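Local atomic coordinates of probable LacI-family transcriptional regulator (Corynebacterium glutamicum ATCC 13032, PDB entry 3BIL), a protein that probably acts as a LacI-family transcription factor that binds cis-regulatory DNA. Residues L245-G248 and M252-G255. Numbering follows the deposited sequence.
Sequences LFAG and MTIG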
# COMPACT_ATOMS: atom_id res chain seq x y z
N LEU A 245 -7.76 18.20 -12.39
CA LEU A 245 -6.43 17.66 -12.21
C LEU A 245 -6.51 16.19 -12.60
O LEU A 245 -7.38 15.46 -12.13
CB LEU A 245 -5.92 17.91 -10.79
CG LEU A 245 -5.78 19.42 -10.44
CD1 LEU A 245 -5.62 19.71 -8.90
CD2 LEU A 245 -4.65 20.08 -11.26
N PHE A 246 -5.62 15.78 -13.48
CA PHE A 246 -5.74 14.50 -14.11
C PHE A 246 -4.37 13.88 -13.88
O PHE A 246 -3.39 14.17 -14.54
CB PHE A 246 -6.17 14.70 -15.59
CG PHE A 246 -6.40 13.41 -16.40
CD1 PHE A 246 -7.33 13.40 -17.42
CD2 PHE A 246 -5.65 12.28 -16.20
CE1 PHE A 246 -7.53 12.31 -18.19
CE2 PHE A 246 -5.82 11.19 -16.97
CZ PHE A 246 -6.76 11.18 -17.97
N ALA A 247 -4.29 13.03 -12.87
CA ALA A 247 -3.02 12.44 -12.51
C ALA A 247 -2.79 11.30 -13.42
O ALA A 247 -3.74 10.68 -13.87
CB ALA A 247 -3.12 11.91 -11.12
N GLY A 248 -1.54 10.95 -13.66
CA GLY A 248 -1.22 9.81 -14.52
C GLY A 248 -0.60 8.67 -13.76
O GLY A 248 -0.11 7.75 -14.40
N MET A 252 1.09 10.34 -8.28
CA MET A 252 0.60 11.63 -8.72
C MET A 252 -0.84 11.87 -8.16
O MET A 252 -1.19 12.99 -7.75
CB MET A 252 0.77 11.79 -10.25
CG MET A 252 2.28 11.78 -10.83
SD MET A 252 3.37 13.17 -10.30
CE MET A 252 3.69 12.71 -8.63
N THR A 253 -1.65 10.81 -8.05
CA THR A 253 -3.04 10.94 -7.57
C THR A 253 -3.13 11.36 -6.13
O THR A 253 -4.05 12.12 -5.77
CB THR A 253 -3.87 9.63 -7.71
OG1 THR A 253 -3.88 9.23 -9.08
CG2 THR A 253 -5.31 9.86 -7.24
N ILE A 254 -2.21 10.83 -5.31
CA ILE A 254 -2.02 11.35 -3.95
C ILE A 254 -1.67 12.84 -3.88
O ILE A 254 -2.36 13.59 -3.17
CB ILE A 254 -1.07 10.48 -3.05
CG1 ILE A 254 -1.64 9.09 -2.93
CG2 ILE A 254 -1.04 11.05 -1.63
CD1 ILE A 254 -0.57 8.00 -2.72
N GLY A 255 -0.65 13.28 -4.65
CA GLY A 255 -0.23 14.72 -4.76
C GLY A 255 -1.40 15.61 -5.16
O GLY A 255 -1.57 16.74 -4.65
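Ala247 sets its methyl group against the first turn of helix 250-262, where CB lies 3.7 Å from Met252 C and 3.6 Å from Thr253 N, so the methyl rests on the peptide unit joining these two residues. To one side it touches Thr253 OG1, at 3.5 Å from Ala247 CB; to the other it meets the base of the methionine side chain, with Ala247 CB and Met252 CB 4.0 Å apart. Alanine suits this place because the strand and helix backbones come close, the CA atoms of Ala247 and Thr253 being 5.2 Å apart. Of its side chain, Met252 brings only CB to the methyl: CG lies beside the backbone N (chi1 -63°), and bends at the next two torsions carry the thioether away from the strand. Strand 244-247, this helix and strand 272-276 form a beta-alpha-beta unit of the periplasmic-binding-protein-like domain, and the contact lies where its first strand turns into the helix, with all its touching residues buried. No hydrogen bond links the two segments; the hydroxyl of Thr253 is held from outside them. With OG1 beside its own backbone N (chi1 -58°), it bonds to Asp249 O, one turn back, and to Phe276 N, tying the helix start to the end of the neighbouring strand. Threonine suits the place because its hydroxyl takes these two bonds while its short side chain also packs against Phe282 and Leu289.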